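Local atomic coordinates of 3-oxoacyl-(Acyl-carrier protein) synthase (Burkholderia xenovorans, PDB entry 4EFI), a protein that probably catalyses the condensation step of fatty acid synthesis, as a 3-oxoacyl-[acyl-carrier-protein] synthase of the KAS III type in the thiolase superfamily. Residues Leu172-Thr178 and Tyr298-Ala304; Val291-Ile295 and Leu308-Glu313. All blocks are in the same frame, centred on the assembly; numbering follows the deposited sequence. Where two conformers were deposited one is given.

Interaction 1 of 2, residues Leu172-Thr178 and Tyr298-Ala304; sequences LFGDAGT and YGNTSCA
Two glycines, Gly174 and Gly299, meet beside the closest approach of the backbones, CA to CA 4.9 Å. A CB on Gly174 would lie 2.1 Å from Tyr298 O, a clash. Instead, Gly174 CA makes a CA-H...O contact to Tyr298 O at 3.5 Å. Gly299 follows helix 295-298 with a positive phi of 63°.

The next residue, Asn300, forms a single beta bridge with Phe173, CA to CA 4.7 Å. Asn300 N donates to Leu172 O at 2.9 Å, and Gly174 N donates to Asn300 O at 2.9 Å. Both bonds are nearly straight, and the pattern is that of a parallel bridge. Thr301 CA then approaches Gly174 O at 3.5 Å. A water sits 2.8 Å from Tyr298 O and 3.2 Å from Asp175 O.

Asn300, t at chi1, has its CA-to-CB bond toward Leu172-Thr178. Its CB is 3.9 Å from Leu172 CD1, and its CG is 3.6 Å from Phe173 CE1. Its OD1 accepts from Ser302 N at 2.9 Å, forming an Asx turn. Its ND2 bonds to Ala272 O, and its side chain touches His270. Further along, strand residue Ala176 packs CB to CB on Ala304 at 3.9 Å. The CA-to-CB bond of Asp175 points away, and its OD2 is hydrogen-bonded to Ser159 OG and Ala60 N.

This buried Gly-Asn-Thr-Ser loop is characteristic of KAS III-type condensing enzymes. The setting of Asn300 beside His270 is consistent with their Cys-His-Asn catalytic triad.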
# COMPACT_ATOMS: atom_id res chain seq x y z
N LEU A 172 10.82 -6.15 -9.96
CA LEU A 172 9.45 -5.84 -9.62
C LEU A 172 9.25 -4.68 -8.65
O LEU A 172 8.38 -3.84 -8.85
CB LEU A 172 8.80 -7.09 -9.03
CG LEU A 172 7.34 -6.94 -8.60
CD1 LEU A 172 6.45 -6.54 -9.74
CD2 LEU A 172 6.87 -8.25 -7.99
N PHE A 173 10.05 -4.64 -7.60
CA PHE A 173 9.76 -3.76 -6.47
C PHE A 173 10.44 -2.40 -6.52
O PHE A 173 11.63 -2.27 -6.87
CB PHE A 173 10.10 -4.45 -5.14
CG PHE A 173 9.20 -5.61 -4.83
CD1 PHE A 173 7.90 -5.39 -4.40
CD2 PHE A 173 9.64 -6.91 -4.99
CE1 PHE A 173 7.06 -6.48 -4.11
CE2 PHE A 173 8.81 -7.98 -4.71
CZ PHE A 173 7.53 -7.77 -4.28
N GLY A 174 9.68 -1.39 -6.13
CA GLY A 174 10.17 -0.04 -5.91
C GLY A 174 9.80 0.40 -4.51
O GLY A 174 9.08 -0.30 -3.79
N ASP A 175 10.28 1.59 -4.13
CA ASP A 175 10.10 2.11 -2.79
C ASP A 175 9.26 3.39 -2.78
O ASP A 175 9.37 4.21 -3.68
CB ASP A 175 11.47 2.41 -2.16
CG ASP A 175 12.33 1.18 -2.02
OD1 ASP A 175 11.78 0.06 -1.99
OD2 ASP A 175 13.56 1.33 -1.93
N ALA A 176 8.39 3.51 -1.78
CA ALA A 176 7.63 4.74 -1.57
C ALA A 176 7.15 4.83 -0.13
O ALA A 176 6.97 3.82 0.54
CB ALA A 176 6.45 4.80 -2.52
N GLY A 177 6.90 6.05 0.33
CA GLY A 177 6.28 6.29 1.62
C GLY A 177 5.16 7.31 1.46
O GLY A 177 5.25 8.18 0.60
N THR A 178 4.11 7.20 2.27
CA THR A 178 2.96 8.08 2.11
C THR A 178 2.41 8.48 3.46
O THR A 178 2.61 7.80 4.48
CB THR A 178 1.84 7.40 1.30
OG1 THR A 178 1.19 6.38 2.08
CG2 THR A 178 2.37 6.81 0.01
N TYR A 298 6.92 3.36 -11.08
CA TYR A 298 7.25 3.18 -9.67
C TYR A 298 7.48 1.74 -9.24
O TYR A 298 7.92 1.50 -8.12
CB TYR A 298 6.20 3.83 -8.75
CG TYR A 298 6.07 5.29 -9.03
CD1 TYR A 298 7.06 6.19 -8.64
CD2 TYR A 298 4.98 5.78 -9.76
CE1 TYR A 298 6.96 7.54 -8.96
CE2 TYR A 298 4.88 7.11 -10.08
CZ TYR A 298 5.87 7.98 -9.68
OH TYR A 298 5.78 9.33 -9.99
N GLY A 299 7.22 0.78 -10.13
CA GLY A 299 7.21 -0.62 -9.73
C GLY A 299 6.13 -0.88 -8.70
O GLY A 299 5.25 -0.05 -8.45
N ASN A 300 6.19 -2.07 -8.11
CA ASN A 300 5.30 -2.48 -7.03
C ASN A 300 5.88 -1.91 -5.74
O ASN A 300 6.99 -2.26 -5.36
CB ASN A 300 5.29 -4.01 -7.02
CG ASN A 300 4.56 -4.63 -5.86
OD1 ASN A 300 4.40 -4.05 -4.79
ND2 ASN A 300 4.14 -5.88 -6.07
N THR A 301 5.14 -1.01 -5.08
CA THR A 301 5.63 -0.33 -3.87
C THR A 301 4.94 -0.85 -2.62
O THR A 301 4.85 -0.17 -1.60
CB THR A 301 5.47 1.19 -3.96
OG1 THR A 301 4.09 1.54 -4.18
CG2 THR A 301 6.36 1.75 -5.07
N SER A 302 4.50 -2.10 -2.68
CA SER A 302 4.01 -2.79 -1.48
C SER A 302 2.92 -1.96 -0.81
O SER A 302 1.93 -1.61 -1.44
CB SER A 302 5.18 -2.99 -0.51
OG SER A 302 4.77 -3.75 0.63
N CYS A 303 2.87 -1.83 0.51
CA CYS A 303 1.74 -1.16 1.15
C CYS A 303 1.50 0.28 0.67
O CYS A 303 0.39 0.78 0.83
CB CYS A 303 1.87 -1.15 2.68
SG CYS A 303 3.36 -0.36 3.29
N ALA A 304 2.52 0.92 0.11
CA ALA A 304 2.35 2.28 -0.41
C ALA A 304 1.61 2.35 -1.74
O ALA A 304 1.29 3.45 -2.20
CB ALA A 304 3.68 2.95 -0.56
O HOH W 1 9.24 3.52 -6.77

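Interaction 2 of 2, residues Val291-Ile295 and Leu308-Glu313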
# COMPACT_ATOMS: atom_id res chain seq x y z
N VAL A 291 -9.36 1.56 -14.11
CA VAL A 291 -8.45 0.82 -13.23
C VAL A 291 -7.06 1.43 -13.40
O VAL A 291 -6.30 1.01 -14.26
CB VAL A 291 -8.42 -0.69 -13.60
CG1 VAL A 291 -7.47 -1.47 -12.68
CG2 VAL A 291 -9.82 -1.29 -13.53
N PRO A 292 -6.72 2.46 -12.60
CA PRO A 292 -5.45 3.18 -12.82
C PRO A 292 -4.22 2.31 -12.55
O PRO A 292 -4.24 1.40 -11.72
CB PRO A 292 -5.53 4.32 -11.80
CG PRO A 292 -7.03 4.54 -11.62
CD PRO A 292 -7.58 3.17 -11.63
N VAL A 293 -3.16 2.60 -13.29
CA VAL A 293 -1.91 1.86 -13.18
C VAL A 293 -0.76 2.86 -13.19
O VAL A 293 -0.70 3.75 -14.05
CB VAL A 293 -1.73 0.88 -14.37
CG1 VAL A 293 -0.38 0.20 -14.32
CG2 VAL A 293 -2.83 -0.17 -14.34
N ASN A 294 0.15 2.71 -12.24
CA ASN A 294 1.37 3.53 -12.21
C ASN A 294 2.62 2.67 -11.98
O ASN A 294 3.71 3.20 -11.74
CB ASN A 294 1.29 4.67 -11.18
CG ASN A 294 1.31 4.18 -9.75
OD1 ASN A 294 1.31 2.98 -9.49
ND2 ASN A 294 1.32 5.11 -8.80
N ILE A 295 2.48 1.36 -12.15
CA ILE A 295 3.57 0.42 -11.94
C ILE A 295 4.69 0.68 -12.94
O ILE A 295 5.87 0.38 -12.68
CB ILE A 295 3.01 -1.03 -11.97
CG1 ILE A 295 3.90 -1.97 -11.15
CG2 ILE A 295 2.81 -1.47 -13.39
CD1 ILE A 295 3.47 -3.42 -11.15
N LEU A 308 -0.02 5.83 -3.32
CA LEU A 308 0.83 6.38 -4.39
C LEU A 308 0.03 6.48 -5.68
O LEU A 308 0.11 7.49 -6.41
CB LEU A 308 2.09 5.51 -4.57
CG LEU A 308 3.08 6.02 -5.63
CD1 LEU A 308 3.66 7.36 -5.28
CD2 LEU A 308 4.17 4.96 -5.81
N LEU A 309 -0.82 5.50 -5.94
CA LEU A 309 -1.69 5.52 -7.10
C LEU A 309 -2.64 6.72 -7.02
O LEU A 309 -2.87 7.42 -8.03
CB LEU A 309 -2.46 4.20 -7.17
CG LEU A 309 -3.13 3.81 -8.47
CD1 LEU A 309 -2.12 3.59 -9.56
CD2 LEU A 309 -3.91 2.54 -8.19
N ILE A 310 -3.20 6.99 -5.84
CA ILE A 310 -4.07 8.14 -5.66
C ILE A 310 -3.32 9.42 -6.02
O ILE A 310 -3.82 10.25 -6.76
CB ILE A 310 -4.61 8.23 -4.22
CG1 ILE A 310 -5.51 7.04 -3.94
CG2 ILE A 310 -5.34 9.56 -3.97
CD1 ILE A 310 -5.92 6.88 -2.50
N THR A 311 -2.12 9.60 -5.47
CA THR A 311 -1.44 10.88 -5.67
C THR A 311 -0.94 11.07 -7.09
O THR A 311 -1.00 12.18 -7.62
CB THR A 311 -0.32 11.17 -4.63
OG1 THR A 311 0.77 10.25 -4.79
CG2 THR A 311 -0.85 11.08 -3.23
N THR A 312 -0.43 10.03 -7.73
CA THR A 312 0.11 10.18 -9.07
C THR A 312 -0.96 10.16 -10.16
O THR A 312 -0.75 10.76 -11.22
CB THR A 312 1.20 9.13 -9.42
OG1 THR A 312 0.61 7.84 -9.57
CG2 THR A 312 2.28 9.08 -8.39
N GLU A 313 -2.10 9.50 -9.92
CA GLU A 313 -3.10 9.34 -10.98
C GLU A 313 -4.36 10.17 -10.79
O GLU A 313 -5.02 10.50 -11.78
CB GLU A 313 -3.49 7.86 -11.16
CG GLU A 313 -2.33 6.91 -11.41
CD GLU A 313 -1.37 7.38 -12.48
OE1 GLU A 313 -1.80 7.46 -13.65
OE2 GLU A 313 -0.19 7.65 -12.18
O HOH W 2 -0.17 6.03 -15.59
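Asn294 carries the polar part of this contact through its side chain. It is p at chi1, with a nearly flat chi2 of -4°. This directs the amide at the helix, and ND2 donates to Thr312 OG1 at 2.9 Å. Asn294 stands at the N-cap position of helix 295-298, yet its side chain makes no capping bond there.

Thr312, also p, passes the interaction on. Its OG1 donates to Glu313 OE2 at 2.7 Å. Glu313 is m at both chi1 and chi2, which brings OE2 to 3.5 Å from Asn294 CB. The other carboxylate oxygen, OE1, is reached by water: one molecule donates to Glu313 OE1 at 2.9 Å and to Val293 O at 2.8 Å.

Leu309 supplies the apolar part. Its CG lies 4.1 Å from Pro292 CB, and Glu313 CG is also 4.1 Å from Pro292 CB. The t, p rotamer of Leu309 also brings its methyls close to two oxygens, CD1 to 3.5 Å from Asn294 OD1 and CD2 to 3.7 Å from Pro292 O. Beyond the contact, Pro292 and Leu309 both touch Leu268 of strand 266-269, and Gln271 OE1 accepts from Asn294 N.

Amide, hydroxyl and carboxylate thus form a donor-to-acceptor chain with one direction. Both Glu313 oxygens act as acceptors, as expected of an ionised carboxylate.

Interaction 1 is buried, its centre about 8 Å from the centre of the chain; interaction 2 is only partly buried, its centre about 11 Å from that point. The first joins the two family regions, with partners far apart in sequence. The second stays within the C-terminal region. Their segments alternate along the chain: 291-295 leads into helix 295-298, 298-304 follows, and 308-313 lies on the next helix. They also touch, with Tyr298 CE2 3.7 Å from Thr312 CG2 and Tyr298 CB 3.7 Å from Leu308 CD2. Both have a bridging water. The direct hydrogen bonds are backbone to backbone in interaction 1, side chain to side chain in interaction 2.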